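PDB 3PE8: enoyl-CoA hydratase from Mycobacterium smegmatis, which probably catalyses the reversible addition of water across the double bond of trans-2-enoyl-CoA thioesters, as other crotonase-family hydratases do, and binds zinc. Local coordinates for residues I96-G101 with T185-V190; L163-A168 with T175-H180. All coordinates share one frame; numbering follows the deposited sequence.

Contact 1. Residues I96-G101 with T185-V190; sequences IGAING and TAARRV
Strand 96-99 and helix 185-190 run nearly antiparallel, their axes 9.1 Å apart at an angle of 167°, with the CA atoms of A98 and A187 the nearest pair. This is helix-on-sheet packing in the crotonase fold: the strand is an inner member of the main sheet, hydrogen-bonded to strands 56-61 and 116-120, and helix 183-195 lies along one face of it. The side chains that meet are all aliphatic, one also touching a backbone carbonyl. Small residues let the two backbones come close, for the methyl of A98 meets that of A187, CB to CB, at 4.1 Å, while I58 on the neighbouring strand also touches A187. I96, two residues earlier, spans the next helical turn, touching both A187 and V190. Its CG1 branch lies anti to the carbonyl carbon (chi1 -65°) and extends outward through an anti chi2 of 161°, which carries CD1 to the helix beside A187 O. I96 CG2 packs on the same alanine, 4.3 Å from A187 CB. V190 also rests on I118 of the next strand and on R155 of a second subunit. Across the contact its CG1, anti to the backbone N, approaches I96 CD1 to 3.9 Å.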
ATOM      1  N   ILE A  96      26.872  -9.015  -5.238  1.00  8.26           N
ATOM      2  CA  ILE A  96      26.723 -10.444  -5.532  1.00  8.09           C
ATOM      3  C   ILE A  96      27.179 -11.192  -4.289  1.00  8.87           C
ATOM      4  O   ILE A  96      28.297 -10.973  -3.807  1.00 10.44           O
ATOM      5  CB  ILE A  96      27.613 -10.901  -6.697  1.00  8.59           C
ATOM      6  CG1 ILE A  96      27.183 -10.237  -7.986  1.00  9.05           C
ATOM      7  CG2 ILE A  96      27.555 -12.486  -6.830  1.00  9.99           C
ATOM      8  CD1 ILE A  96      28.275 -10.262  -9.094  1.00 10.26           C
ATOM      9  N   GLY A  97      26.298 -12.016  -3.726  1.00  8.65           N
ATOM     10  CA  GLY A  97      26.693 -12.893  -2.616  1.00  8.84           C
ATOM     11  C   GLY A  97      27.143 -14.217  -3.159  1.00  8.99           C
ATOM     12  O   GLY A  97      26.360 -14.893  -3.876  1.00  9.45           O
ATOM     13  N   ALA A  98      28.387 -14.617  -2.850  1.00  8.15           N
ATOM     14  CA  ALA A  98      28.929 -15.922  -3.251  1.00  8.21           C
ATOM     15  C   ALA A  98      28.921 -16.766  -1.994  1.00  8.38           C
ATOM     16  O   ALA A  98      29.800 -16.648  -1.119  1.00  8.82           O
ATOM     17  CB  ALA A  98      30.335 -15.775  -3.845  1.00  9.11           C
ATOM     18  N   ILE A  99      27.872 -17.562  -1.866  1.00  8.17           N
ATOM     19  CA  ILE A  99      27.622 -18.288  -0.601  1.00  8.74           C
ATOM     20  C   ILE A  99      28.388 -19.596  -0.615  1.00  8.92           C
ATOM     21  O   ILE A  99      28.015 -20.550  -1.327  1.00  9.19           O
ATOM     22  CB  ILE A  99      26.143 -18.528  -0.396  1.00  7.76           C
ATOM     23  CG1 ILE A  99      25.299 -17.249  -0.632  1.00  9.10           C
ATOM     24  CG2 ILE A  99      25.910 -19.077   1.033  1.00  9.42           C
ATOM     25  CD1 ILE A  99      25.761 -16.034   0.222  1.00 10.05           C
ATOM     26  N   ASN A 100      29.443 -19.652   0.199  1.00  9.06           N
ATOM     27  CA  ASN A 100      30.426 -20.737   0.179  1.00 10.43           C
ATOM     28  C   ASN A 100      30.147 -21.876   1.160  1.00 10.33           C
ATOM     29  O   ASN A 100      30.835 -22.875   1.142  1.00 12.96           O
ATOM     30  CB  ASN A 100      31.819 -20.180   0.462  1.00 11.42           C
ATOM     31  CG  ASN A 100      31.893 -19.458   1.801  1.00 12.13           C
ATOM     32  OD1 ASN A 100      31.253 -18.410   1.974  1.00 10.91           O
ATOM     33  ND2 ASN A 100      32.646 -20.011   2.758  1.00 11.08           N
ATOM     34  N   GLY A 101      29.177 -21.695   2.048  1.00  9.75           N
ATOM     35  CA  GLY A 101      28.891 -22.637   3.118  1.00 10.47           C
ATOM     36  C   GLY A 101      27.635 -22.160   3.836  1.00  9.22           C
ATOM     37  O   GLY A 101      26.820 -21.421   3.253  1.00  9.81           O
ATOM     38  N   THR A 185      35.116 -18.184  -9.165  1.00 12.76           N
ATOM     39  CA  THR A 185      35.128 -18.163 -10.631  1.00 12.95           C
ATOM     40  C   THR A 185      33.762 -17.742 -11.190  1.00 12.73           C
ATOM     41  O   THR A 185      33.651 -16.851 -12.057  1.00 13.30           O
ATOM     42  CB  THR A 185      35.523 -19.553 -11.174  1.00 13.58           C
ATOM     43  OG1 THR A 185      36.787 -19.897 -10.649  1.00 16.20           O
ATOM     44  CG2 THR A 185      35.594 -19.537 -12.734  1.00 14.57           C
ATOM     45  N   ALA A 186      32.695 -18.384 -10.722  1.00 12.42           N
ATOM     46  CA  ALA A 186      31.377 -18.069 -11.192  1.00 11.84           C
ATOM     47  C   ALA A 186      30.920 -16.678 -10.864  1.00 11.37           C
ATOM     48  O   ALA A 186      30.236 -16.014 -11.681  1.00 12.65           O
ATOM     49  CB  ALA A 186      30.332 -19.100 -10.640  1.00 12.59           C
ATOM     50  N   ALA A 187      31.198 -16.255  -9.631  1.00 11.34           N
ATOM     51  CA  ALA A 187      30.833 -14.905  -9.202  1.00 10.12           C
ATOM     52  C   ALA A 187      31.561 -13.854 -10.042  1.00 10.63           C
ATOM     53  O   ALA A 187      30.951 -12.849 -10.430  1.00 10.26           O
ATOM     54  CB  ALA A 187      31.104 -14.714  -7.755  1.00 10.96           C
ATOM     55  N   ARG A 188      32.837 -14.112 -10.359  1.00 10.99           N
ATOM     56  CA  ARG A 188      33.611 -13.198 -11.223  1.00 11.79           C
ATOM     57  C   ARG A 188      33.057 -13.128 -12.640  1.00 12.19           C
ATOM     58  O   ARG A 188      33.108 -12.071 -13.257  1.00 12.07           O
ATOM     59  CB  ARG A 188      35.098 -13.561 -11.233  1.00 11.49           C
ATOM     60  CG  ARG A 188      35.841 -13.142  -9.951  1.00 13.49           C
ATOM     61  CD  ARG A 188      37.329 -13.378 -10.073  1.00 13.83           C
ATOM     62  NE  ARG A 188      37.743 -14.768  -9.921  1.00 14.55           N
ATOM     63  CZ  ARG A 188      38.090 -15.354  -8.766  1.00 15.67           C
ATOM     64  NH1 ARG A 188      38.028 -14.696  -7.596  1.00 15.84           N
ATOM     65  NH2 ARG A 188      38.477 -16.614  -8.774  1.00 15.85           N
ATOM     66  N   ARG A 189      32.509 -14.238 -13.154  1.00 12.72           N
ATOM     67  CA  ARG A 189      31.883 -14.241 -14.472  1.00 13.24           C
ATOM     68  C   ARG A 189      30.683 -13.326 -14.505  1.00 11.99           C
ATOM     69  O   ARG A 189      30.533 -12.545 -15.464  1.00 12.76           O
ATOM     70  CB  ARG A 189      31.452 -15.660 -14.912  1.00 14.75           C
ATOM     71  CG  ARG A 189      32.538 -16.603 -15.209  1.00 18.74           C
ATOM     72  CD  ARG A 189      31.997 -17.841 -15.947  1.00 23.79           C
ATOM     73  NE  ARG A 189      30.870 -18.491 -15.240  1.00 24.33           N
ATOM     74  CZ  ARG A 189      30.973 -19.628 -14.536  1.00 28.09           C
ATOM     75  NH1 ARG A 189      32.164 -20.259 -14.395  1.00 27.91           N
ATOM     76  NH2 ARG A 189      29.896 -20.128 -13.931  1.00 28.52           N
ATOM     77  N   VAL A 190      29.815 -13.410 -13.488  1.00 11.60           N
ATOM     78  CA  VAL A 190      28.646 -12.551 -13.419  1.00 11.42           C
ATOM     79  C   VAL A 190      29.061 -11.106 -13.251  1.00 10.35           C
ATOM     80  O   VAL A 190      28.598 -10.238 -13.962  1.00 11.85           O
ATOM     81  CB  VAL A 190      27.663 -13.012 -12.320  1.00 11.65           C
ATOM     82  CG1 VAL A 190      26.541 -12.019 -12.144  1.00 13.27           C
ATOM     83  CG2 VAL A 190      27.151 -14.424 -12.663  1.00 13.45           C
TER

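Contact 2. Residues L163-A168 with T175-H180; sequences LSAQDA and TEVVAH
V177 meets A165 and Q166 at the start of helix 165-171, the place where this helix and the edge strand 177-178 come together. Along 175-180, T175 comes first: its hydroxyl OG1 bonds to L117 O and to R155 of a second subunit. E176 next forms a salt bridge with the same R155 of that subunit. V177 then points toward the helix and makes all the contacts. With CG1 anti to the backbone N (chi1 175°), its two methyls come at A165 from the same side: CG1 and CG2 each lie 4.1 Å from A165 CB, and CG2 also reaches A165 O at 3.5 Å. Q166 adds a polar end to this apolar patch. A bend at chi2 (-65°) folds its chain back so that the amide nitrogen NE2 lies 3.6 Å from V177 CG1, a van der Waals contact. V178 turns its side chain the other way, while H180 bonds through its ring nitrogens to S120 and D63. The helix start itself is fixed by S164, whose OG accepts from D167 N at 3.0 Å. The arrangement is an N-capped helix packed on the outermost parallel strand of the crotonase-fold sheet.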
ATOM      1  N   LEU A 163      18.214 -25.645   4.547  1.00 10.88           N
ATOM      2  CA  LEU A 163      17.827 -25.695   3.139  1.00 10.33           C
ATOM      3  C   LEU A 163      19.110 -25.907   2.334  1.00 10.46           C
ATOM      4  O   LEU A 163      20.050 -25.112   2.443  1.00 10.44           O
ATOM      5  CB  LEU A 163      17.160 -24.399   2.721  1.00 11.04           C
ATOM      6  CG  LEU A 163      16.606 -24.345   1.309  1.00 12.30           C
ATOM      7  CD1 LEU A 163      15.353 -25.215   1.152  1.00 19.01           C
ATOM      8  CD2 LEU A 163      16.381 -22.884   0.861  1.00 15.65           C
ATOM      9  N   SER A 164      19.140 -26.951   1.519  1.00 11.02           N
ATOM     10  CA  SER A 164      20.276 -27.247   0.680  1.00 10.51           C
ATOM     11  C   SER A 164      20.445 -26.273  -0.449  1.00 10.41           C
ATOM     12  O   SER A 164      19.513 -25.548  -0.826  1.00 10.38           O
ATOM     13  CB  SER A 164      20.125 -28.661   0.097  1.00 11.42           C
ATOM     14  OG  SER A 164      19.105 -28.719  -0.917  1.00 13.28           O
ATOM     15  N   ALA A 165      21.632 -26.284  -1.042  1.00 10.88           N
ATOM     16  CA  ALA A 165      21.896 -25.427  -2.202  1.00 10.89           C
ATOM     17  C   ALA A 165      20.967 -25.756  -3.369  1.00 11.47           C
ATOM     18  O   ALA A 165      20.470 -24.823  -4.021  1.00 10.44           O
ATOM     19  CB  ALA A 165      23.383 -25.518  -2.646  1.00 11.62           C
ATOM     20  N   GLN A 166      20.740 -27.044  -3.635  1.00 12.34           N
ATOM     21  CA  GLN A 166      19.876 -27.422  -4.751  1.00 13.26           C
ATOM     22  C   GLN A 166      18.446 -26.991  -4.503  1.00 12.21           C
ATOM     23  O   GLN A 166      17.760 -26.541  -5.431  1.00 11.60           O
ATOM     24  CB  GLN A 166      19.980 -28.912  -5.059  1.00 15.02           C
ATOM     25  CG  GLN A 166      21.292 -29.210  -5.783  1.00 18.61           C
ATOM     26  CD  GLN A 166      21.422 -28.557  -7.221  1.00 24.63           C
ATOM     27  OE1 GLN A 166      20.432 -28.394  -7.977  1.00 29.25           O
ATOM     28  NE2 GLN A 166      22.654 -28.217  -7.601  1.00 27.26           N
ATOM     29  N   ASP A 167      17.986 -27.140  -3.268  1.00 11.41           N
ATOM     30  CA  ASP A 167      16.624 -26.699  -2.944  1.00 12.03           C
ATOM     31  C   ASP A 167      16.518 -25.187  -2.984  1.00 11.16           C
ATOM     32  O   ASP A 167      15.463 -24.654  -3.414  1.00 12.03           O
ATOM     33  CB  ASP A 167      16.135 -27.292  -1.603  1.00 12.27           C
ATOM     34  CG  ASP A 167      15.774 -28.808  -1.702  1.00 15.70           C
ATOM     35  OD1 ASP A 167      15.752 -29.376  -2.832  1.00 21.37           O
ATOM     36  OD2 ASP A 167      15.519 -29.432  -0.638  1.00 20.53           O
ATOM     37  N   ALA A 168      17.588 -24.474  -2.614  1.00  9.77           N
ATOM     38  CA  ALA A 168      17.636 -23.011  -2.709  1.00  9.84           C
ATOM     39  C   ALA A 168      17.517 -22.561  -4.168  1.00  9.52           C
ATOM     40  O   ALA A 168      16.796 -21.601  -4.477  1.00  9.86           O
ATOM     41  CB  ALA A 168      18.946 -22.434  -2.071  1.00 10.59           C
ATOM     42  N   THR A 175      20.582 -17.941  -7.801  1.00  9.82           N
ATOM     43  CA  THR A 175      20.470 -17.978  -9.264  1.00 10.17           C
ATOM     44  C   THR A 175      21.220 -19.133  -9.945  1.00 10.89           C
ATOM     45  O   THR A 175      20.956 -19.492 -11.120  1.00 11.19           O
ATOM     46  CB  THR A 175      20.957 -16.682  -9.911  1.00  9.84           C
ATOM     47  OG1 THR A 175      22.360 -16.469  -9.689  1.00 10.29           O
ATOM     48  CG2 THR A 175      20.128 -15.446  -9.444  1.00 10.02           C
ATOM     49  N   GLU A 176      22.165 -19.723  -9.215  1.00 11.35           N
ATOM     50  CA  GLU A 176      23.126 -20.660  -9.775  1.00 11.75           C
ATOM     51  C   GLU A 176      23.790 -21.420  -8.632  1.00 11.06           C
ATOM     52  O   GLU A 176      24.048 -20.841  -7.576  1.00 10.20           O
ATOM     53  CB  GLU A 176      24.163 -19.872 -10.591  1.00 12.45           C
ATOM     54  CG  GLU A 176      25.129 -20.688 -11.372  1.00 15.11           C
ATOM     55  CD  GLU A 176      26.089 -19.857 -12.233  1.00 17.68           C
ATOM     56  OE1 GLU A 176      26.142 -18.597 -12.133  1.00 16.14           O
ATOM     57  OE2 GLU A 176      26.861 -20.501 -12.999  1.00 19.26           O
ATOM     58  N   VAL A 177      24.036 -22.709  -8.865  1.00 11.30           N
ATOM     59  CA  VAL A 177      24.782 -23.571  -7.952  1.00 10.53           C
ATOM     60  C   VAL A 177      25.934 -24.161  -8.753  1.00 11.14           C
ATOM     61  O   VAL A 177      25.724 -24.713  -9.847  1.00 11.56           O
ATOM     62  CB  VAL A 177      23.943 -24.711  -7.360  1.00  9.81           C
ATOM     63  CG1 VAL A 177      24.833 -25.623  -6.525  1.00 10.33           C
ATOM     64  CG2 VAL A 177      22.829 -24.107  -6.509  1.00 12.38           C
ATOM     65  N   VAL A 178      27.141 -24.043  -8.185  1.00 10.79           N
ATOM     66  CA  VAL A 178      28.375 -24.516  -8.832  1.00 11.58           C
ATOM     67  C   VAL A 178      29.216 -25.333  -7.861  1.00 11.35           C
ATOM     68  O   VAL A 178      29.027 -25.267  -6.644  1.00 11.94           O
ATOM     69  CB  VAL A 178      29.235 -23.354  -9.370  1.00 12.76           C
ATOM     70  CG1 VAL A 178      28.457 -22.550 -10.435  1.00 15.36           C
ATOM     71  CG2 VAL A 178      29.688 -22.435  -8.239  1.00 13.26           C
ATOM     72  N   ALA A 179      30.151 -26.115  -8.409  1.00 11.94           N
ATOM     73  CA  ALA A 179      31.090 -26.840  -7.591  1.00 12.95           C
ATOM     74  C   ALA A 179      31.805 -25.867  -6.664  1.00 12.62           C
ATOM     75  O   ALA A 179      32.103 -24.725  -7.022  1.00 12.85           O
ATOM     76  CB  ALA A 179      32.142 -27.596  -8.494  1.00 14.51           C
ATOM     77  N   HIS A 180      32.159 -26.331  -5.481  1.00 12.97           N
ATOM     78  CA  HIS A 180      32.749 -25.432  -4.510  1.00 12.98           C
ATOM     79  C   HIS A 180      33.973 -24.695  -5.053  1.00 13.26           C
ATOM     80  O   HIS A 180      34.132 -23.473  -4.843  1.00 13.32           O
ATOM     81  CB  HIS A 180      33.155 -26.215  -3.250  1.00 14.12           C
ATOM     82  CG  HIS A 180      33.619 -25.333  -2.141  1.00 14.28           C
ATOM     83  ND1 HIS A 180      32.740 -24.582  -1.388  1.00 17.11           N
ATOM     84  CD2 HIS A 180      34.862 -25.030  -1.695  1.00 15.52           C
ATOM     85  CE1 HIS A 180      33.426 -23.870  -0.511  1.00 15.71           C
ATOM     86  NE2 HIS A 180      34.716 -24.130  -0.666  1.00 16.77           N
TER

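Both contacts set a helix against the same main sheet, but at different depths. Contact 1 is core: an inner strand meets helix 183-195 through buried aliphatic side chains. Contact 2 lies at the sheet's outer edge, partly exposed, where one valine meets an alanine and the polar end of a glutamine. The chain joins them directly, since strand 177-178 leads into helix 183-195, and their centres are about 11 Å apart. Side chains bridge them too: R189 NH2 forms a salt bridge with E176 OE2 at 3.2 Å, and A186 packs on V178. Beyond the end of strand 96-99, the backbone oxygen N100 O packs against H180 CE1 at 3.2 Å.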